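Local atomic coordinates of DNA-dependent metalloprotease WSS1 homolog 2 (Schizosaccharomyces pombe, PDB entry 5JIG), a protein that probably acts as a DNA-dependent metalloendopeptidase that cleaves DNA-binding proteins and so takes part in the repair of toxic DNA-protein cross-links. Residues K92-T100 and F111-A122; G1-L9 and R28-D38. All coordinates share one frame; numbering follows the deposited sequence. Where two conformers were deposited one is given.

Interaction 1 (K92-T100 and F111-A122); sequences KSTLIHELT and FWELFRQLTKEA. With NI (nickel (II) ion), chain B.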
loop_
_atom_site.group_PDB
_atom_site.type_symbol
_atom_site.label_atom_id
_atom_site.label_comp_id
_atom_site.label_asym_id
_atom_site.label_seq_id
_atom_site.Cartn_x
_atom_site.Cartn_y
_atom_site.Cartn_z
ATOM N N LYS A 92 -2.242 5.975 -0.943
ATOM C CA LYS A 92 -0.865 5.695 -1.340
ATOM C C LYS A 92 0.101 5.956 -0.189
ATOM O O LYS A 92 1.027 5.178 0.035
ATOM C CB LYS A 92 -0.506 6.490 -2.597
ATOM C CG LYS A 92 0.948 6.330 -3.020
ATOM C CD LYS A 92 1.262 7.008 -4.318
ATOM C CE LYS A 92 2.728 7.034 -4.618
ATOM N NZ LYS A 92 3.064 7.484 -5.969
ATOM N N SER A 93 -0.079 7.058 0.508
ATOM C CA SER A 93 0.793 7.357 1.627
ATOM C C SER A 93 0.621 6.365 2.766
ATOM O O SER A 93 1.608 5.973 3.398
ATOM C CB SER A 93 0.528 8.783 2.125
ATOM O OG SER A 93 1.424 9.111 3.167
ATOM N N THR A 94 -0.594 5.916 3.043
ATOM C CA THR A 94 -0.807 4.834 3.989
ATOM C C THR A 94 -0.084 3.555 3.547
ATOM O O THR A 94 0.547 2.882 4.358
ATOM C CB THR A 94 -2.283 4.582 4.243
ATOM O OG1 THR A 94 -2.854 5.746 4.829
ATOM C CG2 THR A 94 -2.538 3.360 5.101
ATOM N N LEU A 95 -0.111 3.249 2.268
ATOM C CA LEU A 95 0.628 2.074 1.770
ATOM C C LEU A 95 2.115 2.217 2.030
ATOM O O LEU A 95 2.786 1.261 2.429
ATOM C CB LEU A 95 0.324 1.825 0.304
ATOM C CG LEU A 95 1.074 0.639 -0.331
ATOM C CD1 LEU A 95 0.894 -0.660 0.439
ATOM C CD2 LEU A 95 0.638 0.485 -1.780
ATOM N N ILE A 96 2.681 3.416 1.790
ATOM C CA ILE A 96 4.099 3.630 2.085
ATOM C C ILE A 96 4.383 3.454 3.565
ATOM O O ILE A 96 5.409 2.872 3.922
ATOM C CB ILE A 96 4.565 4.989 1.502
ATOM C CG1 ILE A 96 4.404 4.983 -0.017
ATOM C CG2 ILE A 96 5.965 5.286 1.947
ATOM C CD1 ILE A 96 4.714 6.282 -0.717
ATOM N N HIS A 97 3.489 3.939 4.429
ATOM C CA HIS A 97 3.605 3.707 5.849
ATOM C C HIS A 97 3.665 2.198 6.126
ATOM O O HIS A 97 4.570 1.722 6.850
ATOM C CB HIS A 97 2.410 4.375 6.557
ATOM C CG HIS A 97 2.356 4.114 8.016
ATOM N ND1 HIS A 97 2.410 5.129 8.949
ATOM C CD2 HIS A 97 2.214 2.982 8.745
ATOM C CE1 HIS A 97 2.290 4.590 10.153
ATOM N NE2 HIS A 97 2.190 3.287 10.082
ATOM N N GLU A 98 2.720 1.438 5.586
ATOM C CA GLU A 98 2.731 0.005 5.830
ATOM C C GLU A 98 3.996 -0.664 5.289
ATOM O O GLU A 98 4.550 -1.546 5.970
ATOM C CB GLU A 98 1.489 -0.694 5.314
ATOM C CG GLU A 98 0.150 -0.109 5.771
ATOM C CD GLU A 98 -0.008 0.227 7.155
ATOM O OE1 GLU A 98 0.711 -0.322 8.004
ATOM O OE2 GLU A 98 -0.920 1.069 7.406
ATOM N N LEU A 99 4.466 -0.279 4.138
ATOM C CA LEU A 99 5.710 -0.849 3.624
ATOM C C LEU A 99 6.890 -0.564 4.548
ATOM O O LEU A 99 7.784 -1.397 4.695
ATOM C CB LEU A 99 5.992 -0.326 2.227
ATOM C CG LEU A 99 5.085 -0.901 1.124
ATOM C CD1 LEU A 99 5.267 -0.107 -0.145
ATOM C CD2 LEU A 99 5.383 -2.378 0.851
ATOM N N THR A 100 6.913 0.629 5.166
ATOM C CA THR A 100 7.970 0.979 6.087
ATOM C C THR A 100 8.043 -0.002 7.241
ATOM O O THR A 100 9.114 -0.316 7.773
ATOM C CB THR A 100 7.758 2.437 6.582
ATOM O OG1 THR A 100 7.702 3.334 5.496
ATOM C CG2 THR A 100 8.920 2.894 7.431
ATOM N N PHE A 111 11.842 4.711 11.674
ATOM C CA PHE A 111 10.615 4.545 10.855
ATOM C C PHE A 111 10.353 5.759 10.049
ATOM O O PHE A 111 10.195 5.702 8.840
ATOM C CB PHE A 111 9.443 4.182 11.782
ATOM C CG PHE A 111 8.103 4.041 11.034
ATOM C CD1 PHE A 111 7.603 2.805 10.668
ATOM C CD2 PHE A 111 7.345 5.176 10.681
ATOM C CE1 PHE A 111 6.442 2.708 9.897
ATOM C CE2 PHE A 111 6.193 5.079 9.921
ATOM C CZ PHE A 111 5.759 3.843 9.532
ATOM N N TRP A 112 10.283 6.953 10.718
ATOM C CA TRP A 112 9.879 8.130 9.979
ATOM C C TRP A 112 10.953 8.602 9.001
ATOM O O TRP A 112 10.620 9.152 7.943
ATOM C CB TRP A 112 9.409 9.227 10.925
ATOM C CG TRP A 112 8.123 8.898 11.599
ATOM C CD1 TRP A 112 7.923 8.661 12.931
ATOM C CD2 TRP A 112 6.852 8.730 10.970
ATOM N NE1 TRP A 112 6.626 8.344 13.171
ATOM C CE2 TRP A 112 5.935 8.396 11.993
ATOM C CE3 TRP A 112 6.368 8.856 9.656
ATOM C CZ2 TRP A 112 4.586 8.184 11.722
ATOM C CZ3 TRP A 112 5.029 8.635 9.412
ATOM C CH2 TRP A 112 4.171 8.299 10.419
ATOM N N GLU A 113 12.241 8.371 9.297
ATOM C CA GLU A 113 13.270 8.685 8.352
ATOM C C GLU A 113 13.075 7.878 7.032
ATOM O O GLU A 113 13.098 8.438 5.931
ATOM C CB GLU A 113 14.643 8.411 8.983
ATOM C CG GLU A 113 15.801 8.629 8.060
ATOM C CD GLU A 113 17.144 8.238 8.688
ATOM O OE1 GLU A 113 18.015 9.042 8.717
ATOM O OE2 GLU A 113 17.273 7.127 9.271
ATOM N N LEU A 114 12.900 6.576 7.180
ATOM C CA LEU A 114 12.685 5.751 6.015
ATOM C C LEU A 114 11.369 6.117 5.313
ATOM O O LEU A 114 11.344 6.223 4.109
ATOM C CB LEU A 114 12.684 4.278 6.393
ATOM C CG LEU A 114 12.576 3.339 5.165
ATOM C CD1 LEU A 114 13.616 3.521 4.130
ATOM C CD2 LEU A 114 12.494 1.884 5.641
ATOM N N PHE A 115 10.302 6.370 6.071
ATOM C CA PHE A 115 9.052 6.796 5.473
ATOM C C PHE A 115 9.239 8.028 4.608
ATOM O O PHE A 115 8.723 8.119 3.509
ATOM C CB PHE A 115 8.018 7.049 6.570
ATOM C CG PHE A 115 6.730 7.604 6.031
ATOM C CD1 PHE A 115 5.750 6.790 5.514
ATOM C CD2 PHE A 115 6.465 8.972 6.048
ATOM C CE1 PHE A 115 4.571 7.299 5.018
ATOM C CE2 PHE A 115 5.287 9.480 5.557
ATOM C CZ PHE A 115 4.331 8.638 5.052
ATOM N N ARG A 116 9.977 9.041 5.118
ATOM C CA ARG A 116 10.183 10.239 4.316
ATOM C C ARG A 116 10.991 9.948 3.032
ATOM O O ARG A 116 10.723 10.488 1.966
ATOM C CB ARG A 116 10.899 11.317 5.144
ATOM C CG ARG A 116 10.031 12.001 6.200
ATOM C CD ARG A 116 10.726 13.213 6.772
ATOM N NE ARG A 116 11.981 12.880 7.431
ATOM C CZ ARG A 116 12.110 12.481 8.674
ATOM N NH1 ARG A 116 13.302 12.051 9.089
ATOM N NH2 ARG A 116 11.117 12.464 9.498
ATOM N N GLN A 117 11.993 9.079 3.176
ATOM C CA GLN A 117 12.822 8.746 1.997
ATOM C C GLN A 117 12.010 8.001 0.943
ATOM O O GLN A 117 12.147 8.255 -0.256
ATOM C CB GLN A 117 13.988 7.893 2.481
ATOM C CG GLN A 117 14.980 8.723 3.275
ATOM C CD GLN A 117 15.941 7.869 4.068
ATOM O OE1 GLN A 117 15.681 6.793 4.503
ATOM N NE2 GLN A 117 16.956 8.490 4.503
ATOM N N LEU A 118 11.199 7.067 1.408
ATOM C CA LEU A 118 10.326 6.318 0.474
ATOM C C LEU A 118 9.288 7.211 -0.173
ATOM O O LEU A 118 8.990 7.105 -1.352
ATOM C CB LEU A 118 9.643 5.161 1.205
ATOM C CG LEU A 118 10.540 4.094 1.815
ATOM C CD1 LEU A 118 9.656 3.150 2.651
ATOM C CD2 LEU A 118 11.279 3.284 0.816
ATOM N N THR A 119 8.741 8.144 0.614
ATOM C CA THR A 119 7.755 9.101 0.107
ATOM C C THR A 119 8.380 9.945 -1.030
ATOM O O THR A 119 7.772 10.154 -2.047
ATOM C CB THR A 119 7.270 9.963 1.260
ATOM O OG1 THR A 119 6.443 9.163 2.112
ATOM C CG2 THR A 119 6.435 11.138 0.769
ATOM N N LYS A 120 9.593 10.436 -0.748
ATOM C CA LYS A 120 10.259 11.249 -1.780
ATOM C C LYS A 120 10.511 10.428 -3.050
ATOM O O LYS A 120 10.220 10.876 -4.171
ATOM C CB LYS A 120 11.573 11.770 -1.198
ATOM C CG LYS A 120 12.497 12.509 -2.107
ATOM C CD LYS A 120 13.708 13.135 -1.415
ATOM C CE LYS A 120 14.672 13.823 -2.335
ATOM N NZ LYS A 120 15.777 14.345 -1.519
ATOM N N GLU A 121 11.001 9.200 -2.889
ATOM C CA GLU A 121 11.220 8.364 -4.049
ATOM C C GLU A 121 9.945 8.136 -4.853
ATOM O O GLU A 121 9.932 8.214 -6.053
ATOM C CB GLU A 121 11.796 7.050 -3.564
ATOM C CG GLU A 121 12.238 6.129 -4.703
ATOM C CD GLU A 121 13.662 6.371 -5.129
ATOM O OE1 GLU A 121 14.561 6.086 -4.330
ATOM O OE2 GLU A 121 13.905 6.862 -6.286
ATOM N N ALA A 122 8.896 7.803 -4.147
ATOM C CA ALA A 122 7.635 7.426 -4.798
ATOM C C ALA A 122 6.861 8.586 -5.386
ATOM O O ALA A 122 5.923 8.352 -6.149
ATOM C CB ALA A 122 6.764 6.687 -3.791
HETATM NI NI NI B . 1.875 1.914 11.598
HETATM O O HOH W 1 3.713 9.511 1.874
HETATM O O HOH W 2 1.214 0.494 13.049
HETATM O O HOH W 3 -0.052 2.843 11.986
#

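Interaction 2 (G1-L9 and R28-D38); sequences GSIYTFNEL and RDDTGIKKIMD. Unlike the reference sequence in segment 1-9: Gly1 (reference Ala).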
loop_
_atom_site.group_PDB
_atom_site.type_symbol
_atom_site.label_atom_id
_atom_site.label_comp_id
_atom_site.label_asym_id
_atom_site.label_seq_id
_atom_site.Cartn_x
_atom_site.Cartn_y
_atom_site.Cartn_z
ATOM N N GLY A 1 8.647 -8.910 -15.557
ATOM C CA GLY A 1 8.486 -7.903 -14.551
ATOM C C GLY A 1 9.201 -8.299 -13.304
ATOM O O GLY A 1 9.625 -9.376 -13.141
ATOM N N SER A 2 9.313 -7.345 -12.411
ATOM C CA SER A 2 9.981 -7.529 -11.148
ATOM C C SER A 2 9.290 -8.496 -10.179
ATOM O O SER A 2 8.073 -8.504 -10.130
ATOM C CB SER A 2 9.922 -6.131 -10.460
ATOM O OG SER A 2 10.527 -6.187 -9.331
ATOM N N ILE A 3 10.040 -9.224 -9.358
ATOM C CA ILE A 3 9.469 -10.004 -8.287
ATOM C C ILE A 3 9.054 -9.133 -7.102
ATOM O O ILE A 3 8.385 -9.630 -6.177
ATOM C CB ILE A 3 10.427 -11.107 -7.756
ATOM C CG1 ILE A 3 11.662 -10.562 -7.073
ATOM C CG2 ILE A 3 10.750 -12.063 -8.879
ATOM C CD1 ILE A 3 12.564 -11.606 -6.465
ATOM N N TYR A 4 9.475 -7.852 -7.094
ATOM C CA TYR A 4 9.224 -6.963 -5.993
ATOM C C TYR A 4 7.886 -6.258 -6.219
ATOM O O TYR A 4 7.822 -5.115 -6.676
ATOM C CB TYR A 4 10.401 -5.984 -5.812
ATOM C CG TYR A 4 11.712 -6.744 -5.629
ATOM C CD1 TYR A 4 12.791 -6.512 -6.444
ATOM C CD2 TYR A 4 11.850 -7.641 -4.579
ATOM C CE1 TYR A 4 13.996 -7.211 -6.288
ATOM C CE2 TYR A 4 13.042 -8.334 -4.422
ATOM C CZ TYR A 4 14.087 -8.100 -5.241
ATOM O OH TYR A 4 15.273 -8.798 -5.039
ATOM N N THR A 5 6.849 -6.972 -5.864
ATOM C CA THR A 5 5.477 -6.553 -6.101
ATOM C C THR A 5 4.569 -7.210 -5.056
ATOM O O THR A 5 5.022 -7.866 -4.138
ATOM C CB THR A 5 5.092 -6.900 -7.547
ATOM O OG1 THR A 5 3.855 -6.232 -7.858
ATOM C CG2 THR A 5 4.988 -8.389 -7.781
ATOM N N PHE A 6 3.256 -7.001 -5.248
ATOM C CA PHE A 6 2.204 -7.640 -4.456
ATOM C C PHE A 6 1.711 -8.853 -5.278
ATOM O O PHE A 6 1.209 -8.666 -6.370
ATOM C CB PHE A 6 1.059 -6.680 -4.208
ATOM C CG PHE A 6 1.487 -5.429 -3.483
ATOM C CD1 PHE A 6 1.762 -4.289 -4.196
ATOM C CD2 PHE A 6 1.680 -5.421 -2.127
ATOM C CE1 PHE A 6 2.191 -3.131 -3.546
ATOM C CE2 PHE A 6 2.089 -4.267 -1.469
ATOM C CZ PHE A 6 2.378 -3.133 -2.189
ATOM N N ASN A 7 1.884 -10.057 -4.762
ATOM C CA ASN A 7 1.635 -11.217 -5.582
ATOM C C ASN A 7 0.156 -11.512 -5.820
ATOM O O ASN A 7 -0.171 -12.097 -6.836
ATOM C CB ASN A 7 2.308 -12.460 -4.995
ATOM C CG ASN A 7 3.807 -12.422 -5.091
ATOM O OD1 ASN A 7 4.374 -11.730 -5.922
ATOM N ND2 ASN A 7 4.455 -13.178 -4.193
ATOM N N GLU A 8 -0.702 -11.119 -4.891
ATOM C CA GLU A 8 -2.129 -11.343 -4.978
ATOM C C GLU A 8 -2.844 -10.180 -4.338
ATOM O O GLU A 8 -2.382 -9.609 -3.359
ATOM C CB GLU A 8 -2.520 -12.643 -4.255
ATOM C CG GLU A 8 -3.979 -12.986 -4.398
ATOM C CD GLU A 8 -4.394 -14.315 -3.778
ATOM O OE1 GLU A 8 -5.585 -14.633 -3.779
ATOM O OE2 GLU A 8 -3.531 -15.036 -3.218
ATOM N N LEU A 9 -3.975 -9.817 -4.953
ATOM C CA LEU A 9 -4.879 -8.773 -4.495
ATOM C C LEU A 9 -6.167 -9.426 -4.037
ATOM O O LEU A 9 -6.693 -10.317 -4.704
ATOM C CB LEU A 9 -5.182 -7.782 -5.614
ATOM C CG LEU A 9 -3.975 -7.192 -6.313
ATOM C CD1 LEU A 9 -4.448 -6.244 -7.359
ATOM C CD2 LEU A 9 -3.023 -6.506 -5.346
ATOM N N ARG A 28 -0.718 -1.289 -6.908
ATOM C CA ARG A 28 0.324 -2.239 -7.262
ATOM C C ARG A 28 1.163 -1.721 -8.423
ATOM O O ARG A 28 2.377 -1.912 -8.461
ATOM C CB ARG A 28 -0.320 -3.573 -7.600
ATOM C CG ARG A 28 0.676 -4.645 -8.041
ATOM C CD ARG A 28 -0.024 -5.858 -8.589
ATOM N NE ARG A 28 -0.713 -5.425 -9.848
ATOM C CZ ARG A 28 -1.735 -6.040 -10.416
ATOM N NH1 ARG A 28 -2.319 -5.441 -11.463
ATOM N NH2 ARG A 28 -2.173 -7.251 -10.006
ATOM N N ASP A 29 0.487 -1.125 -9.395
ATOM C CA ASP A 29 1.090 -0.727 -10.644
ATOM C C ASP A 29 1.665 0.708 -10.611
ATOM O O ASP A 29 2.277 1.164 -11.579
ATOM C CB ASP A 29 0.128 -0.939 -11.764
ATOM C CG ASP A 29 -0.280 -2.452 -11.919
ATOM O OD1 ASP A 29 0.503 -3.306 -11.412
ATOM O OD2 ASP A 29 -1.326 -2.681 -12.490
ATOM N N ASP A 30 1.471 1.392 -9.511
ATOM C CA ASP A 30 1.922 2.777 -9.337
ATOM C C ASP A 30 3.416 2.803 -9.508
ATOM O O ASP A 30 4.150 2.058 -8.873
ATOM C CB ASP A 30 1.498 3.242 -7.941
ATOM C CG ASP A 30 1.868 4.671 -7.643
ATOM O OD1 ASP A 30 3.062 4.924 -7.407
ATOM O OD2 ASP A 30 0.955 5.536 -7.616
ATOM N N THR A 31 3.910 3.703 -10.398
ATOM C CA THR A 31 5.318 3.714 -10.679
ATOM C C THR A 31 6.203 4.055 -9.475
ATOM O O THR A 31 7.336 3.596 -9.379
ATOM C CB THR A 31 5.604 4.607 -11.884
ATOM O OG1 THR A 31 5.051 5.880 -11.628
ATOM C CG2 THR A 31 5.028 4.080 -13.140
ATOM N N GLY A 32 5.680 4.881 -8.591
ATOM C CA GLY A 32 6.387 5.217 -7.369
ATOM C C GLY A 32 6.436 4.075 -6.379
ATOM O O GLY A 32 7.471 3.810 -5.767
ATOM N N ILE A 33 5.331 3.376 -6.207
ATOM C CA ILE A 33 5.311 2.173 -5.376
ATOM C C ILE A 33 6.248 1.110 -5.924
ATOM O O ILE A 33 7.020 0.497 -5.197
ATOM C CB ILE A 33 3.858 1.649 -5.223
ATOM C CG1 ILE A 33 2.950 2.627 -4.492
ATOM C CG2 ILE A 33 3.833 0.268 -4.570
ATOM C CD1 ILE A 33 3.365 2.956 -3.058
ATOM N N LYS A 34 6.226 0.909 -7.241
ATOM C CA LYS A 34 7.146 -0.068 -7.855
ATOM C C LYS A 34 8.587 0.344 -7.616
ATOM O O LYS A 34 9.429 -0.525 -7.318
ATOM C CB LYS A 34 6.828 -0.225 -9.331
ATOM C CG LYS A 34 5.566 -0.897 -9.675
ATOM C CD LYS A 34 5.281 -0.955 -11.151
ATOM C CE LYS A 34 5.824 -2.155 -11.733
ATOM N NZ LYS A 34 4.894 -2.598 -12.865
ATOM N N LYS A 35 8.895 1.645 -7.730
ATOM C CA LYS A 35 10.258 2.099 -7.520
ATOM C C LYS A 35 10.767 1.763 -6.155
ATOM O O LYS A 35 11.882 1.289 -6.018
ATOM C CB LYS A 35 10.316 3.639 -7.774
ATOM C CG LYS A 35 11.677 4.228 -7.761
ATOM C CD LYS A 35 12.337 4.080 -9.075
ATOM C CE LYS A 35 13.664 4.826 -9.132
ATOM N NZ LYS A 35 14.738 4.048 -9.711
ATOM N N ILE A 36 9.955 2.021 -5.111
ATOM C CA ILE A 36 10.422 1.732 -3.788
ATOM C C ILE A 36 10.460 0.226 -3.485
ATOM O O ILE A 36 11.343 -0.221 -2.727
ATOM C CB ILE A 36 9.690 2.522 -2.693
ATOM C CG1 ILE A 36 8.209 2.227 -2.644
ATOM C CG2 ILE A 36 9.998 3.992 -2.867
ATOM C CD1 ILE A 36 7.483 2.857 -1.465
ATOM N N MET A 37 9.517 -0.547 -4.006
ATOM C CA MET A 37 9.580 -1.998 -3.783
ATOM C C MET A 37 10.817 -2.597 -4.456
ATOM O O MET A 37 11.454 -3.488 -3.888
ATOM C CB MET A 37 8.294 -2.643 -4.167
ATOM C CG MET A 37 7.193 -2.129 -3.232
ATOM S SD MET A 37 5.536 -2.866 -3.554
ATOM C CE MET A 37 5.783 -4.540 -2.922
ATOM N N ASP A 38 11.169 -2.079 -5.637
ATOM C CA ASP A 38 12.401 -2.518 -6.298
ATOM C C ASP A 38 13.606 -2.050 -5.483
ATOM O O ASP A 38 14.524 -2.847 -5.223
ATOM C CB ASP A 38 12.450 -1.959 -7.717
ATOM C CG ASP A 38 11.578 -2.713 -8.659
ATOM O OD1 ASP A 38 11.212 -2.138 -9.694
ATOM O OD2 ASP A 38 11.454 -3.974 -8.509
HETATM O O HOH W 4 4.026 -3.381 -6.863
HETATM O O HOH W 5 -1.076 -9.053 -8.119
#

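Interaction 1 (K92-T100 and F111-A122)
Lys92 NZ is held by two acceptors. It donates a hydrogen bond to Ala122 O, with Lys92 NZ and Ala122 O 3.0 Å apart, and it forms a salt bridge with Asp30. The extended lysine chain carries the amine to a point above the carbonyl plane of Ala122. Its charge would probably suit the partly negative carbonyl end of helix 109-122.

Next along the helix, Ile96 and Thr100 enter the partner helix as knobs into holes. Ile96 sits among Phe115, Leu118, Thr119 and Ala122, and its CD1 lies 3.7 Å from Ala122 CB. Thr100 sits among Phe111, Leu114, Phe115 and Leu118. With OG1 anti to the carbonyl carbon (chi1 -57°), the hydroxyl turns back to its own helix and CG2 is left to cover Phe111. The methyl makes a CH-pi contact, with Thr100 CG2 3.6 Å from the Phe111 ring centroid. Thr100 OG1 donates to Ile96 O at 2.8 Å. Thr100 N reaches the same oxygen from the other face of the carbonyl plane.

Phe115 is a knob in the reverse direction, among Ser93, Ile96, His97 and Thr100. It meets the helix edge-on, with His97 N and Thr100 OG1 near its ring plane. Beside it, one water bridges Ser93 OG and Thr119 OG1.

His97 and Phe111 form a T-shaped pair with ring planes 61° apart. Phe111 CZ stands over the centre of the imidazole, and Trp112 CH2 approaches His97 obliquely. This cluster backs a metal ligand: His97 NE2 lies 2.1 Å from the nickel ion. His101, His107 and two waters also bind the metal, which here occupies the catalytic zinc site. The arrangement is the HExxH active-site helix of a zincin metalloprotease, packed against the helix that follows its third histidine.

Interaction 2 (G1-L9 and R28-D38)
Phe6 and Met37 cross at about a right angle in a Met-aromatic contact, where the N-terminal edge strand of the WLM domain's mixed sheet meets helix 31-40. Met37 CE lies over one ring face, 3.9 Å from the Phe6 centroid. The sulfur stands obliquely to the same ring. The bend at chi3 (72°) brings the Met37 methyl over it. Ile33 CG2 meets the Phe6 ring at its edge, 3.9 Å from Phe6 CE1.

Tyr4 is the centre of an inverse gamma turn. Its CB rests 3.3 Å from Met37 O. Ser2 OG accepts from Tyr4 N in an ST turn. The very short bond from Ser2 OG to Asp38 OD2 is doubtful in detail, since Asp38 has two conformers.

Arg28 runs past Phe6 in the opposite direction and places its CG 3.6 Å from Thr5 OG1. Leu9 CD1 lies over one face of the guanidinium. Asp29 takes NE and NH1 side-on, one to each carboxylate oxygen. Were Arg28 an alanine, Asp29 would probably lose its charged mate, and Leu9 CD1 the flat group beneath it.

Two waters bridge the segments. One joins Thr5 OG1 to Arg28 O. The other accepts from Arg28 NH2 at 2.8 Å and donates to Phe6 O at 2.9 Å.

Both interactions lie in the WLM domain, and they adjoin through helix 31-40. Ile33, part of interaction 2, also packs on Leu95 and Ile96 of helix 88-100. Asp30 is the N-cap of helix 31-40, and its salt bridge to Lys92 ties the two contacts. Each is partly buried, with a hydrophobic centre and polar margins. Interaction 1 joins two regular helices by interlocking side chains, and its aromatic end reaches the metal site. Interaction 2 sets a largely irregular N-terminal segment on two helices. Two waters bridge its segments against one in interaction 1, and its Arg28-Asp29 salt bridge stays within segment 28-38. No metal takes part, though Phe6 packs on Leu95 of the helix bearing His97.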